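PDB 4YJ6: aryl acylamidase from bacterium CSBL00001, which probably hydrolyses aryl acylamides, cleaving the amide bond of N-acylated aromatic amines, as a member of the amidase signature family. Local coordinates for residues A[76-88]-A[170-182]. Numbering follows the deposited sequence.
Sequences LAGVPTLMKDLFA and LVADGIVPVAGGT
Lys84 reaches Thr182 with a fully extended side chain. Its NZ gives a hydrogen bond to OG1 of Thr182 at 2.9 Å and a weak one to the carbonyl O of the same residue. CG of Lys84 lies opposite the backbone N (chi1 176°), which sends the chain along Gly181 to the hydroxyl. Ser163 OG and Ser164 OG also bind this amine. With an alanine here the amine is gone, and Ser163 and the Thr182 hydroxyl would probably lose the group that ties them together. CD2 of Leu86 touches the same hydroxyl oxygen from the side away from Thr182 CB.

Further back, the peptide N of Gly180 donates to Leu82 O at 3.2 Å in an almost straight bond. A water donates to both Leu82 O and Gly180 O and so bridges the two strands next to that bond. Leu82 N and Pro80 O are buried here without a partner. Strands 80-84 and 178-182 run nearly parallel, 14° apart. They are edge strands of a three-stranded and an eight-stranded sheet, and meet much as in the continuous eleven-stranded sheet of the amidase signature fold. In that family a lysine and two serines form the catalytic triad, and the Lys84–Ser163 bond is consistent with this.

Thr81 OG1 binds Val178 O at 2.7 Å, from above the carbonyl plane. Tyr116 OH is a second partner of that hydroxyl. Apolar groups flank the strands. CD2 of Leu82 meets Leu170 CD1 at 3.8 Å, while its CD1 packs on Val176 CG1. Val79 CG1 rests on Pro177 CG and Val178 CG1, both at 3.9 Å. Helix 13-21 backs Val79, Pro80 and Pro177.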
loop_
_atom_site.group_PDB
_atom_site.type_symbol
_atom_site.label_atom_id
_atom_site.label_comp_id
_atom_site.label_asym_id
_atom_site.label_seq_id
_atom_site.Cartn_x
_atom_site.Cartn_y
_atom_site.Cartn_z
ATOM N N LEU A 76 -3.504 14.566 -14.065
ATOM C CA LEU A 76 -4.134 14.568 -12.742
ATOM C C LEU A 76 -4.210 16.000 -12.207
ATOM O O LEU A 76 -4.193 16.238 -11.009
ATOM C CB LEU A 76 -3.347 13.689 -11.757
ATOM C CG LEU A 76 -3.456 12.193 -12.063
ATOM C CD1 LEU A 76 -2.584 11.427 -11.044
ATOM C CD2 LEU A 76 -4.874 11.725 -11.962
ATOM N N ALA A 77 -4.320 16.965 -13.104
ATOM C CA ALA A 77 -4.267 18.355 -12.662
ATOM C C ALA A 77 -5.276 18.685 -11.558
ATOM O O ALA A 77 -6.502 18.567 -11.733
ATOM C CB ALA A 77 -4.450 19.322 -13.880
ATOM N N GLY A 78 -4.743 19.096 -10.417
ATOM C CA GLY A 78 -5.555 19.540 -9.301
ATOM C C GLY A 78 -5.936 18.448 -8.305
ATOM O O GLY A 78 -6.531 18.736 -7.289
ATOM N N VAL A 79 -5.600 17.195 -8.586
ATOM C CA VAL A 79 -5.983 16.123 -7.665
ATOM C C VAL A 79 -5.095 16.207 -6.434
ATOM O O VAL A 79 -3.880 16.123 -6.559
ATOM C CB VAL A 79 -5.777 14.758 -8.336
ATOM C CG1 VAL A 79 -5.995 13.600 -7.308
ATOM C CG2 VAL A 79 -6.718 14.622 -9.508
ATOM N N PRO A 80 -5.678 16.331 -5.227
ATOM C CA PRO A 80 -4.848 16.426 -4.023
ATOM C C PRO A 80 -4.422 15.057 -3.527
ATOM O O PRO A 80 -5.217 14.130 -3.583
ATOM C CB PRO A 80 -5.781 17.079 -3.008
ATOM C CG PRO A 80 -7.165 16.587 -3.401
ATOM C CD PRO A 80 -7.122 16.462 -4.931
ATOM N N THR A 81 -3.203 14.935 -3.020
ATOM C CA THR A 81 -2.773 13.633 -2.531
ATOM C C THR A 81 -1.673 13.836 -1.493
ATOM O O THR A 81 -1.216 14.971 -1.274
ATOM C CB THR A 81 -2.286 12.724 -3.709
ATOM O OG1 THR A 81 -2.104 11.382 -3.217
ATOM C CG2 THR A 81 -0.942 13.220 -4.284
ATOM N N LEU A 82 -1.276 12.761 -0.819
ATOM C CA LEU A 82 -0.134 12.808 0.102
ATOM C C LEU A 82 0.757 11.587 -0.142
ATOM O O LEU A 82 0.244 10.535 -0.593
ATOM C CB LEU A 82 -0.598 12.806 1.567
ATOM C CG LEU A 82 -1.244 14.085 2.102
ATOM C CD1 LEU A 82 -2.721 14.172 1.720
ATOM C CD2 LEU A 82 -1.103 14.106 3.619
HETATM N N MSE A 83 2.057 11.729 0.130
HETATM C CA MSE A 83 2.997 10.600 -0.076
HETATM C C MSE A 83 3.192 9.973 1.304
HETATM O O MSE A 83 2.731 10.518 2.345
HETATM C CB MSE A 83 4.335 11.094 -0.634
HETATM C CG MSE A 83 5.039 11.919 0.425
HETATM SE SE MSE A 83 6.789 12.391 -0.159
HETATM C CE MSE A 83 7.617 10.638 -0.357
ATOM N N LYS A 84 3.880 8.838 1.317
ATOM C CA LYS A 84 4.110 8.085 2.563
ATOM C C LYS A 84 5.483 8.381 3.170
ATOM O O LYS A 84 6.507 8.384 2.461
ATOM C CB LYS A 84 4.014 6.600 2.225
ATOM C CG LYS A 84 4.322 5.648 3.409
ATOM C CD LYS A 84 4.055 4.220 2.919
ATOM C CE LYS A 84 4.544 3.218 3.950
ATOM N NZ LYS A 84 4.287 1.838 3.487
ATOM N N ASP A 85 5.524 8.558 4.490
ATOM C CA ASP A 85 6.779 8.791 5.195
ATOM C C ASP A 85 7.527 7.468 5.513
ATOM O O ASP A 85 7.694 7.098 6.681
ATOM C CB ASP A 85 6.463 9.566 6.501
ATOM C CG ASP A 85 7.712 9.886 7.309
ATOM O OD1 ASP A 85 8.823 9.861 6.727
ATOM O OD2 ASP A 85 7.549 10.210 8.527
ATOM N N LEU A 86 7.997 6.769 4.480
ATOM C CA LEU A 86 8.811 5.575 4.672
ATOM C C LEU A 86 9.804 5.556 3.512
ATOM O O LEU A 86 9.409 5.339 2.365
ATOM C CB LEU A 86 7.943 4.292 4.683
ATOM C CG LEU A 86 8.782 3.011 4.780
ATOM C CD1 LEU A 86 9.627 2.996 6.089
ATOM C CD2 LEU A 86 7.859 1.780 4.729
ATOM N N PHE A 87 11.072 5.859 3.825
ATOM C CA PHE A 87 12.083 6.142 2.809
ATOM C C PHE A 87 11.593 7.224 1.839
ATOM O O PHE A 87 11.911 7.211 0.650
ATOM C CB PHE A 87 12.509 4.867 2.094
ATOM C CG PHE A 87 13.192 3.895 3.019
ATOM C CD1 PHE A 87 14.538 4.086 3.366
ATOM C CD2 PHE A 87 12.487 2.843 3.592
ATOM C CE1 PHE A 87 15.177 3.219 4.227
ATOM C CE2 PHE A 87 13.126 1.953 4.468
ATOM C CZ PHE A 87 14.458 2.135 4.780
ATOM N N ALA A 88 10.826 8.165 2.374
ATOM C CA ALA A 88 10.380 9.318 1.582
ATOM C C ALA A 88 11.603 10.026 1.015
ATOM O O ALA A 88 12.561 10.252 1.741
ATOM C CB ALA A 88 9.585 10.276 2.457
ATOM N N LEU A 170 -6.637 8.199 5.228
ATOM C CA LEU A 170 -7.111 9.407 4.559
ATOM C C LEU A 170 -8.069 9.098 3.421
ATOM O O LEU A 170 -9.086 9.778 3.264
ATOM C CB LEU A 170 -5.937 10.252 4.024
ATOM C CG LEU A 170 -5.052 10.861 5.108
ATOM C CD1 LEU A 170 -3.917 11.698 4.436
ATOM C CD2 LEU A 170 -5.869 11.761 6.036
ATOM N N VAL A 171 -7.759 8.074 2.618
ATOM C CA VAL A 171 -8.616 7.722 1.503
ATOM C C VAL A 171 -9.951 7.152 2.009
ATOM O O VAL A 171 -10.995 7.486 1.465
ATOM C CB VAL A 171 -7.897 6.714 0.562
ATOM C CG1 VAL A 171 -8.847 6.182 -0.550
ATOM C CG2 VAL A 171 -6.649 7.437 -0.040
ATOM N N ALA A 172 -9.897 6.306 3.037
ATOM C CA ALA A 172 -11.110 5.686 3.558
ATOM C C ALA A 172 -12.029 6.702 4.227
ATOM O O ALA A 172 -13.252 6.477 4.293
ATOM C CB ALA A 172 -10.767 4.550 4.538
ATOM N N ASP A 173 -11.451 7.808 4.676
ATOM C CA ASP A 173 -12.225 8.849 5.373
ATOM C C ASP A 173 -12.651 9.937 4.391
ATOM O O ASP A 173 -13.251 10.939 4.797
ATOM C CB ASP A 173 -11.413 9.440 6.528
ATOM C CG ASP A 173 -12.293 10.092 7.606
ATOM O OD1 ASP A 173 -13.333 9.511 7.938
ATOM O OD2 ASP A 173 -11.936 11.179 8.109
ATOM N N GLY A 174 -12.357 9.752 3.100
ATOM C CA GLY A 174 -12.860 10.655 2.081
ATOM C C GLY A 174 -12.012 11.920 1.868
ATOM O O GLY A 174 -12.407 12.792 1.093
ATOM N N ILE A 175 -10.850 11.995 2.524
ATOM C CA ILE A 175 -10.111 13.258 2.639
ATOM C C ILE A 175 -9.326 13.567 1.369
ATOM O O ILE A 175 -9.256 14.717 0.966
ATOM C CB ILE A 175 -9.205 13.240 3.863
ATOM C CG1 ILE A 175 -10.077 13.222 5.133
ATOM C CG2 ILE A 175 -8.273 14.512 3.929
ATOM C CD1 ILE A 175 -9.330 12.874 6.390
ATOM N N VAL A 176 -8.720 12.550 0.757
ATOM C CA VAL A 176 -8.177 12.671 -0.583
ATOM C C VAL A 176 -8.610 11.418 -1.362
ATOM O O VAL A 176 -8.887 10.385 -0.737
ATOM C CB VAL A 176 -6.637 12.750 -0.619
ATOM C CG1 VAL A 176 -6.126 14.160 -0.123
ATOM C CG2 VAL A 176 -6.018 11.596 0.184
ATOM N N PRO A 177 -8.679 11.513 -2.701
ATOM C CA PRO A 177 -9.190 10.356 -3.466
ATOM C C PRO A 177 -8.131 9.294 -3.741
ATOM O O PRO A 177 -8.480 8.162 -4.042
ATOM C CB PRO A 177 -9.666 10.978 -4.790
ATOM C CG PRO A 177 -8.775 12.232 -4.929
ATOM C CD PRO A 177 -8.571 12.729 -3.532
ATOM N N VAL A 178 -6.862 9.640 -3.604
ATOM C CA VAL A 178 -5.772 8.680 -3.871
ATOM C C VAL A 178 -4.638 9.055 -2.929
ATOM O O VAL A 178 -4.446 10.241 -2.602
ATOM C CB VAL A 178 -5.302 8.719 -5.358
ATOM C CG1 VAL A 178 -4.905 10.151 -5.771
ATOM C CG2 VAL A 178 -4.111 7.731 -5.583
ATOM N N ALA A 179 -3.904 8.063 -2.429
ATOM C CA ALA A 179 -2.718 8.335 -1.611
ATOM C C ALA A 179 -1.642 7.306 -1.975
ATOM O O ALA A 179 -1.969 6.191 -2.383
ATOM C CB ALA A 179 -3.055 8.267 -0.103
ATOM N N GLY A 180 -0.380 7.668 -1.818
ATOM C CA GLY A 180 0.694 6.757 -2.172
ATOM C C GLY A 180 1.031 5.759 -1.068
ATOM O O GLY A 180 1.173 6.111 0.105
ATOM N N GLY A 181 1.159 4.504 -1.459
ATOM C CA GLY A 181 1.589 3.471 -0.544
ATOM C C GLY A 181 2.876 2.843 -1.045
ATOM O O GLY A 181 3.302 3.044 -2.194
ATOM N N THR A 182 3.540 2.122 -0.152
ATOM C CA THR A 182 4.687 1.321 -0.570
ATOM C C THR A 182 4.481 -0.067 -0.013
ATOM O O THR A 182 3.698 -0.254 0.933
ATOM C CB THR A 182 6.039 1.899 -0.095
ATOM O OG1 THR A 182 6.186 1.797 1.331
ATOM C CG2 THR A 182 6.146 3.390 -0.524
HETATM O O HOH W 1 0.402 8.449 1.387
#